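Side-chain contacts in similar to yteR (Bacilus subtilis) (Clostridium acetobutylicum, PDB 4WU0), which probably hydrolyses unsaturated rhamnogalacturonan fragments of pectin, as a YteR-like glycoside hydrolase of family GH105: residues N16-D21 with Y25-T30; F57-E60 with I64-Y67; D32-V37 with D48-T53. All blocks are in the same frame, centred on the assembly; numbering follows the deposited sequence.

Interaction 1: N16-D21 with Y25-T30; sequences NITLTD and YEYGLT
The ring of Tyr27 carries the backbone of Leu19 over one face and the carboxylate of Asp21 at its edge. Leu19 CA stands 3.6 Å from the ring centroid and 9° off its normal, a CH-pi contact, so it is the main chain of Leu19, CA and C, that covers this face. The leucine branch then comes in obliquely, its CD2 packing 3.6 Å from Tyr27 CD1 and also reaching the CG2 methyl of Thr30, one helical turn further on. At the phenolic end, Tyr27 OH donates to Asp21 OD1 over 2.6 Å. The hydroxyl lies on the syn side of the carboxylate, 23° out of its plane. Asp21 reaches this spot because its CG stands between the backbone N and the carbonyl carbon (chi1 65°), which bends the acid toward the hydroxyl.

The pairing is an instance of an inter-helix loop folding back on the first turns of the helix it precedes. Helix 4-14 gives way to a Schellman motif at Asn16, and the loop then leads back along the start of helix 25-41; proteins of this family fold as an (α/α)6 barrel, in which such loops link successive helices. The carbonyl O of Thr18 approaches Tyr27 CE1 obliquely at 3.3 Å. Leu19 O, 3.1 Å from Tyr27 CD2, is buried with no hydrogen-bonding partner in the model. His22 meets the tyrosine ring with its plane steeply inclined, while Pro345, at the start of helix 345-360, touches both Leu19 and Thr30.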
loop_
_atom_site.group_PDB
_atom_site.type_symbol
_atom_site.label_atom_id
_atom_site.label_comp_id
_atom_site.label_asym_id
_atom_site.label_seq_id
_atom_site.Cartn_x
_atom_site.Cartn_y
_atom_site.Cartn_z
ATOM N N ASN A 16 16.701 -7.821 12.744
ATOM C CA ASN A 16 17.216 -6.502 12.343
ATOM C C ASN A 16 17.031 -6.201 10.860
ATOM O O ASN A 16 17.963 -5.826 10.153
ATOM C CB ASN A 16 18.686 -6.333 12.753
ATOM C CG ASN A 16 19.092 -4.874 12.851
ATOM O OD1 ASN A 16 18.268 -4.000 13.164
ATOM N ND2 ASN A 16 20.359 -4.592 12.556
ATOM N N ILE A 17 15.809 -6.382 10.397
ATOM C CA ILE A 17 15.460 -6.084 9.016
ATOM C C ILE A 17 15.767 -4.617 8.738
ATOM O O ILE A 17 15.452 -3.745 9.540
ATOM C CB ILE A 17 13.966 -6.370 8.790
ATOM C CG1 ILE A 17 13.638 -7.838 9.094
ATOM C CG2 ILE A 17 13.547 -6.024 7.382
ATOM C CD1 ILE A 17 14.427 -8.837 8.321
ATOM N N THR A 18 16.400 -4.362 7.601
ATOM C CA THR A 18 16.803 -3.012 7.230
ATOM C C THR A 18 15.589 -2.132 6.938
ATOM O O THR A 18 14.779 -2.429 6.052
ATOM C CB THR A 18 17.704 -3.029 5.991
ATOM O OG1 THR A 18 18.816 -3.912 6.193
ATOM C CG2 THR A 18 18.235 -1.644 5.687
ATOM N N LEU A 19 15.485 -1.032 7.679
ATOM C CA LEU A 19 14.422 -0.063 7.493
ATOM C C LEU A 19 14.968 1.356 7.427
ATOM O O LEU A 19 14.205 2.317 7.542
ATOM C CB LEU A 19 13.418 -0.158 8.653
ATOM C CG LEU A 19 12.761 -1.521 8.877
ATOM C CD1 LEU A 19 11.991 -1.551 10.186
ATOM C CD2 LEU A 19 11.825 -1.869 7.702
ATOM N N THR A 20 16.283 1.486 7.230
ATOM C CA THR A 20 16.969 2.770 7.446
ATOM C C THR A 20 17.943 3.204 6.335
ATOM O O THR A 20 18.659 4.187 6.515
ATOM C CB THR A 20 17.727 2.746 8.808
ATOM O OG1 THR A 20 18.540 1.572 8.890
ATOM C CG2 THR A 20 16.721 2.733 9.986
ATOM N N ASP A 21 17.965 2.509 5.195
ATOM C CA ASP A 21 18.997 2.751 4.180
ATOM C C ASP A 21 18.604 3.738 3.088
ATOM O O ASP A 21 19.455 4.181 2.307
ATOM C CB ASP A 21 19.536 1.442 3.576
ATOM C CG ASP A 21 18.512 0.669 2.799
ATOM O OD1 ASP A 21 17.318 1.024 2.852
ATOM O OD2 ASP A 21 18.914 -0.344 2.161
ATOM N N TYR A 25 9.201 4.103 1.138
ATOM C CA TYR A 25 7.794 3.996 1.537
ATOM C C TYR A 25 7.491 2.720 2.291
ATOM O O TYR A 25 6.622 2.714 3.168
ATOM C CB TYR A 25 6.876 4.059 0.299
ATOM C CG TYR A 25 7.032 2.903 -0.680
ATOM C CD1 TYR A 25 7.851 3.016 -1.787
ATOM C CD2 TYR A 25 6.349 1.715 -0.500
ATOM C CE1 TYR A 25 7.986 1.973 -2.697
ATOM C CE2 TYR A 25 6.503 0.646 -1.394
ATOM C CZ TYR A 25 7.311 0.790 -2.493
ATOM O OH TYR A 25 7.443 -0.256 -3.396
ATOM N N GLU A 26 8.201 1.639 1.974
ATOM C CA GLU A 26 7.891 0.353 2.577
ATOM C C GLU A 26 8.346 0.295 4.027
ATOM O O GLU A 26 7.903 -0.555 4.790
ATOM C CB GLU A 26 8.483 -0.808 1.745
ATOM C CG GLU A 26 9.993 -0.919 1.703
ATOM C CD GLU A 26 10.655 -0.119 0.592
ATOM O OE1 GLU A 26 10.152 0.961 0.220
ATOM O OE2 GLU A 26 11.707 -0.584 0.080
ATOM N N TYR A 27 9.240 1.200 4.416
ATOM C CA TYR A 27 9.719 1.238 5.785
ATOM C C TYR A 27 8.668 1.871 6.704
ATOM O O TYR A 27 8.355 1.327 7.760
ATOM C CB TYR A 27 11.064 1.978 5.842
ATOM C CG TYR A 27 12.152 1.342 5.000
ATOM C CD1 TYR A 27 12.094 0.007 4.640
ATOM C CD2 TYR A 27 13.253 2.082 4.585
ATOM C CE1 TYR A 27 13.118 -0.580 3.880
ATOM C CE2 TYR A 27 14.258 1.525 3.815
ATOM C CZ TYR A 27 14.188 0.175 3.491
ATOM O OH TYR A 27 15.181 -0.399 2.738
ATOM N N GLY A 28 8.069 2.985 6.287
ATOM C CA GLY A 28 6.943 3.539 7.026
ATOM C C GLY A 28 5.781 2.558 7.100
ATOM O O GLY A 28 5.093 2.461 8.118
ATOM N N LEU A 29 5.545 1.847 6.007
ATOM C CA LEU A 29 4.488 0.836 5.960
ATOM C C LEU A 29 4.692 -0.254 7.038
ATOM O O LEU A 29 3.753 -0.651 7.735
ATOM C CB LEU A 29 4.460 0.202 4.576
ATOM C CG LEU A 29 3.605 -1.028 4.321
ATOM C CD1 LEU A 29 2.127 -0.797 4.580
ATOM C CD2 LEU A 29 3.821 -1.474 2.883
ATOM N N THR A 30 5.924 -0.726 7.163
ATOM C CA THR A 30 6.254 -1.749 8.145
ATOM C C THR A 30 6.103 -1.170 9.550
ATOM O O THR A 30 5.579 -1.824 10.452
ATOM C CB THR A 30 7.665 -2.298 7.896
ATOM O OG1 THR A 30 7.679 -2.992 6.643
ATOM C CG2 THR A 30 8.097 -3.258 8.990
#

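Interaction 2: F57-E60 with I64-Y67; sequences FINE and INGY
The side chains of Asn59 and Asn65 meet nearly perpendicular, their amide planes 69° apart, yet they exchange two hydrogen bonds. Both keep CG beside the backbone N and opposite the carbonyl carbon (chi1 -65° for Asn59, -59° for Asn65), which brings the amides together. Asn59 ND2 gives to Asn65 OD1 at 2.9 Å, and Asn65 ND2 returns a bond to Asn59 OD1 at 3.0 Å. Because the planes are twisted, each donor sits above the carbonyl plane of its acceptor instead of on a lone pair. Second partners, Thr63 OG1 for Asn59 ND2 and Thr56 O for Asn65 ND2, would help fix how the amides are rotated.

Next to this pair a single beta bridge joins Ile58 and Ile64: Asn65 N donates to Phe57 O at 2.9 Å, in the carbonyl plane and on a lone pair, and Ile64 CA adds a C-H...O contact to the same oxygen. The two isoleucines run alongside each other in the same direction, with Ile58 CD1 4.0 Å from Ile64 CG1. In the type II turn from Ile64 to Tyr67, Gly66 has a positive phi at which a side chain would press on the carbonyl O of Asn65, so the position calls for glycine.

Trp23 meets the Phe57 ring edge-to-face. Ile58 touches Ala98 and Ile64 touches Leu102, so the loop that links helix 44-54 to helix 80-90 is laid against helix 93-108.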
loop_
_atom_site.group_PDB
_atom_site.type_symbol
_atom_site.label_atom_id
_atom_site.label_comp_id
_atom_site.label_asym_id
_atom_site.label_seq_id
_atom_site.Cartn_x
_atom_site.Cartn_y
_atom_site.Cartn_z
ATOM N N PHE A 57 15.961 9.350 9.923
ATOM C CA PHE A 57 15.452 10.240 8.875
ATOM C C PHE A 57 15.122 11.636 9.360
ATOM O O PHE A 57 15.300 12.599 8.624
ATOM C CB PHE A 57 14.190 9.632 8.252
ATOM C CG PHE A 57 14.422 8.281 7.648
ATOM C CD1 PHE A 57 15.217 8.143 6.528
ATOM C CD2 PHE A 57 13.855 7.150 8.208
ATOM C CE1 PHE A 57 15.461 6.885 5.966
ATOM C CE2 PHE A 57 14.073 5.885 7.650
ATOM C CZ PHE A 57 14.878 5.757 6.525
ATOM N N ILE A 58 14.578 11.749 10.565
ATOM C CA ILE A 58 14.027 13.032 11.003
ATOM C C ILE A 58 15.000 13.798 11.880
ATOM O O ILE A 58 15.226 13.458 13.052
ATOM C CB ILE A 58 12.698 12.865 11.751
ATOM C CG1 ILE A 58 11.763 11.901 11.008
ATOM C CG2 ILE A 58 12.016 14.200 11.923
ATOM C CD1 ILE A 58 11.497 12.285 9.549
ATOM N N ASN A 59 15.564 14.853 11.302
ATOM C CA ASN A 59 16.492 15.708 12.005
ATOM C C ASN A 59 15.741 16.583 13.003
ATOM O O ASN A 59 14.541 16.756 12.888
ATOM C CB ASN A 59 17.243 16.576 11.002
ATOM C CG ASN A 59 18.128 15.760 10.069
ATOM O OD1 ASN A 59 18.877 14.879 10.501
ATOM N ND2 ASN A 59 18.048 16.055 8.779
ATOM N N GLU A 60 16.448 17.133 13.984
ATOM C CA GLU A 60 15.793 17.922 15.014
ATOM C C GLU A 60 15.056 19.116 14.418
ATOM O O GLU A 60 14.025 19.528 14.947
ATOM C CB GLU A 60 16.810 18.413 16.055
ATOM C CG GLU A 60 16.179 19.103 17.265
ATOM C CD GLU A 60 15.116 18.245 17.953
ATOM O OE1 GLU A 60 15.302 17.008 18.036
ATOM O OE2 GLU A 60 14.091 18.808 18.404
ATOM N N ILE A 64 14.339 16.049 6.434
ATOM C CA ILE A 64 14.276 14.600 6.281
ATOM C C ILE A 64 15.447 14.115 5.433
ATOM O O ILE A 64 15.620 14.494 4.276
ATOM C CB ILE A 64 12.935 14.172 5.657
ATOM C CG1 ILE A 64 11.786 14.821 6.436
ATOM C CG2 ILE A 64 12.840 12.671 5.618
ATOM C CD1 ILE A 64 10.416 14.624 5.805
ATOM N N ASN A 65 16.273 13.279 6.027
ATOM C CA ASN A 65 17.408 12.716 5.316
ATOM C C ASN A 65 16.944 11.746 4.247
ATOM O O ASN A 65 16.184 10.836 4.543
ATOM C CB ASN A 65 18.328 12.015 6.300
ATOM C CG ASN A 65 18.845 12.959 7.371
ATOM O OD1 ASN A 65 19.350 14.051 7.065
ATOM N ND2 ASN A 65 18.733 12.541 8.637
ATOM N N GLY A 66 17.392 11.961 3.009
ATOM C CA GLY A 66 17.031 11.078 1.911
ATOM C C GLY A 66 15.784 11.506 1.154
ATOM O O GLY A 66 15.365 10.838 0.216
ATOM N N TYR A 67 15.215 12.632 1.556
ATOM C CA TYR A 67 14.031 13.201 0.912
ATOM C C TYR A 67 14.414 14.449 0.148
ATOM O O TYR A 67 15.137 15.284 0.674
ATOM C CB TYR A 67 13.013 13.560 1.978
ATOM C CG TYR A 67 11.818 14.319 1.450
ATOM C CD1 TYR A 67 10.940 13.724 0.555
ATOM C CD2 TYR A 67 11.576 15.624 1.838
ATOM C CE1 TYR A 67 9.841 14.406 0.075
ATOM C CE2 TYR A 67 10.486 16.324 1.365
ATOM C CZ TYR A 67 9.613 15.715 0.481
ATOM O OH TYR A 67 8.533 16.431 0.004
#

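Interaction 3: D32-V37 with D48-T53; sequences DGIAKV and DFIIKT
Phe49 O is gripped twice by Thr53, whose OG1 donates over 2.9 Å to Phe49 O while its backbone N bonds to the same oxygen from the opposite face of the carbonyl plane. Thr53 OG1 also lies over one face of the Phe49 ring, above its centre. The same ring meets Ile34 of helix 25-41: with CG anti to the backbone N (chi1 -178°), it reaches the CD1 methyl of Ile34, which comes within 3.6 Å of Phe49 CE2, the two side chains nearly perpendicular.

One residue on, Ile50 and Ile34 run alongside each other, tips pointing opposite ways. Ile50 CG1 rests 4.0 Å from Ile34 CG2, and the terminal CD1 of Ile50 continues to Ala35, lying 3.7 Å from Ala35 N and 3.9 Å from Ala35 CB. The methyl thus lies against the backbone at Ala35, where the side chain is short. Locally the axes approach to 10.0 Å, with N-to-C directions 153° apart: two consecutive helices packed roughly antiparallel, as neighbouring helices are in the (α/α)6 barrel of this family. Leu31 extends the apolar surface to Phe49, Ile50 and Thr53, and Leu352 of helix 345-360 touches Ile34.

No hydrogen bond crosses between the segments; the polar grip stays within one helix, and what joins the two is aliphatic and aromatic surface, so their association here rests on shape and burial.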
loop_
_atom_site.group_PDB
_atom_site.type_symbol
_atom_site.label_atom_id
_atom_site.label_comp_id
_atom_site.label_asym_id
_atom_site.label_seq_id
_atom_site.Cartn_x
_atom_site.Cartn_y
_atom_site.Cartn_z
ATOM N N ASP A 32 4.081 1.218 10.378
ATOM C CA ASP A 32 2.642 1.377 10.583
ATOM C C ASP A 32 2.055 0.056 11.130
ATOM O O ASP A 32 1.145 0.066 11.949
ATOM C CB ASP A 32 1.944 1.765 9.259
ATOM C CG ASP A 32 2.211 3.224 8.812
ATOM O OD1 ASP A 32 2.494 4.075 9.673
ATOM O OD2 ASP A 32 2.106 3.545 7.591
ATOM N N GLY A 33 2.564 -1.080 10.652
ATOM C CA GLY A 33 2.166 -2.369 11.190
ATOM C C GLY A 33 2.639 -2.555 12.624
ATOM O O GLY A 33 1.904 -3.035 13.486
ATOM N N ILE A 34 3.878 -2.177 12.894
ATOM C CA ILE A 34 4.419 -2.286 14.246
ATOM C C ILE A 34 3.642 -1.371 15.207
ATOM O O ILE A 34 3.457 -1.682 16.376
ATOM C CB ILE A 34 5.944 -2.037 14.263
ATOM C CG1 ILE A 34 6.641 -3.178 13.504
ATOM C CG2 ILE A 34 6.461 -1.967 15.701
ATOM C CD1 ILE A 34 8.121 -2.991 13.299
ATOM N N ALA A 35 3.161 -0.243 14.702
ATOM C CA ALA A 35 2.396 0.667 15.537
ATOM C C ALA A 35 1.094 0.028 16.017
ATOM O O ALA A 35 0.630 0.334 17.113
ATOM C CB ALA A 35 2.126 1.976 14.827
ATOM N N LYS A 36 0.510 -0.871 15.222
ATOM C CA LYS A 36 -0.688 -1.582 15.672
ATOM C C LYS A 36 -0.365 -2.553 16.814
ATOM O O LYS A 36 -1.180 -2.766 17.712
ATOM C CB LYS A 36 -1.358 -2.337 14.527
ATOM C CG LYS A 36 -1.824 -1.472 13.358
ATOM C CD LYS A 36 -2.630 -0.247 13.742
ATOM C CE LYS A 36 -4.088 -0.546 13.985
ATOM N NZ LYS A 36 -4.899 0.714 14.090
ATOM N N VAL A 37 0.830 -3.131 16.780
ATOM C CA VAL A 37 1.263 -4.017 17.846
ATOM C C VAL A 37 1.488 -3.222 19.129
ATOM O O VAL A 37 1.105 -3.666 20.205
ATOM C CB VAL A 37 2.516 -4.800 17.433
ATOM C CG1 VAL A 37 3.046 -5.635 18.583
ATOM C CG2 VAL A 37 2.183 -5.656 16.242
ATOM N N ASP A 48 9.329 2.398 20.946
ATOM C CA ASP A 48 10.742 2.759 20.942
ATOM C C ASP A 48 11.441 2.337 19.653
ATOM O O ASP A 48 12.270 3.077 19.136
ATOM C CB ASP A 48 11.459 2.157 22.149
ATOM C CG ASP A 48 11.060 2.814 23.452
ATOM O OD1 ASP A 48 10.584 3.969 23.419
ATOM O OD2 ASP A 48 11.237 2.171 24.509
ATOM N N PHE A 49 11.089 1.165 19.123
ATOM C CA PHE A 49 11.626 0.707 17.851
ATOM C C PHE A 49 11.249 1.637 16.713
ATOM O O PHE A 49 12.062 1.945 15.854
ATOM C CB PHE A 49 11.148 -0.709 17.522
ATOM C CG PHE A 49 11.710 -1.252 16.243
ATOM C CD1 PHE A 49 13.023 -1.671 16.182
ATOM C CD2 PHE A 49 10.928 -1.331 15.105
ATOM C CE1 PHE A 49 13.553 -2.174 15.012
ATOM C CE2 PHE A 49 11.450 -1.852 13.922
ATOM C CZ PHE A 49 12.781 -2.257 13.888
ATOM N N ILE A 50 10.003 2.080 16.717
ATOM C CA ILE A 50 9.532 3.012 15.695
ATOM C C ILE A 50 10.290 4.328 15.783
ATOM O O ILE A 50 10.772 4.836 14.779
ATOM C CB ILE A 50 8.026 3.236 15.826
ATOM C CG1 ILE A 50 7.290 1.933 15.533
ATOM C CG2 ILE A 50 7.554 4.298 14.840
ATOM C CD1 ILE A 50 5.835 1.972 15.944
ATOM N N ILE A 51 10.433 4.846 16.994
ATOM C CA ILE A 51 11.126 6.101 17.198
ATOM C C ILE A 51 12.566 6.001 16.711
ATOM O O ILE A 51 13.049 6.872 15.971
ATOM C CB ILE A 51 11.071 6.506 18.684
ATOM C CG1 ILE A 51 9.632 6.884 19.072
ATOM C CG2 ILE A 51 12.030 7.652 18.983
ATOM C CD1 ILE A 51 9.405 7.061 20.588
ATOM N N LYS A 52 13.253 4.937 17.128
ATOM C CA LYS A 52 14.662 4.761 16.804
ATOM C C LYS A 52 14.860 4.646 15.299
ATOM O O LYS A 52 15.795 5.231 14.751
ATOM C CB LYS A 52 15.233 3.530 17.521
ATOM C CG LYS A 52 16.530 2.986 16.920
ATOM C CD LYS A 52 17.033 1.758 17.669
ATOM C CE LYS A 52 16.146 0.535 17.460
ATOM N NZ LYS A 52 16.376 -0.087 16.132
ATOM N N THR A 53 13.965 3.918 14.628
ATOM C CA THR A 53 14.045 3.769 13.173
ATOM C C THR A 53 13.898 5.153 12.496
ATOM O O THR A 53 14.697 5.534 11.627
ATOM C CB THR A 53 12.966 2.795 12.662
ATOM O OG1 THR A 53 13.182 1.502 13.248
ATOM C CG2 THR A 53 13.003 2.678 11.127
#

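How the interactions relate
From the N terminus, interaction 1 comes first, closing the loop between helices 4-14 and 25-41 onto the latter's first turns. Helix 25-41 then carries on into interaction 3, which joins it to the next helix, 44-54; interaction 2 follows, closing a short loop in the connection to helix 80-90. The three run in series, none nested or crossed. Spatially, however, Leu19 and Thr20 join them: both pack on Thr53 of interaction 3, Leu19 also on Phe49, and both lie against the Phe57 ring of interaction 2. Interactions 2 and 3 merely adjoin in sequence, their centres about 17 Å apart. Together they tie consecutive helices and their connecting loops on one side of the chain.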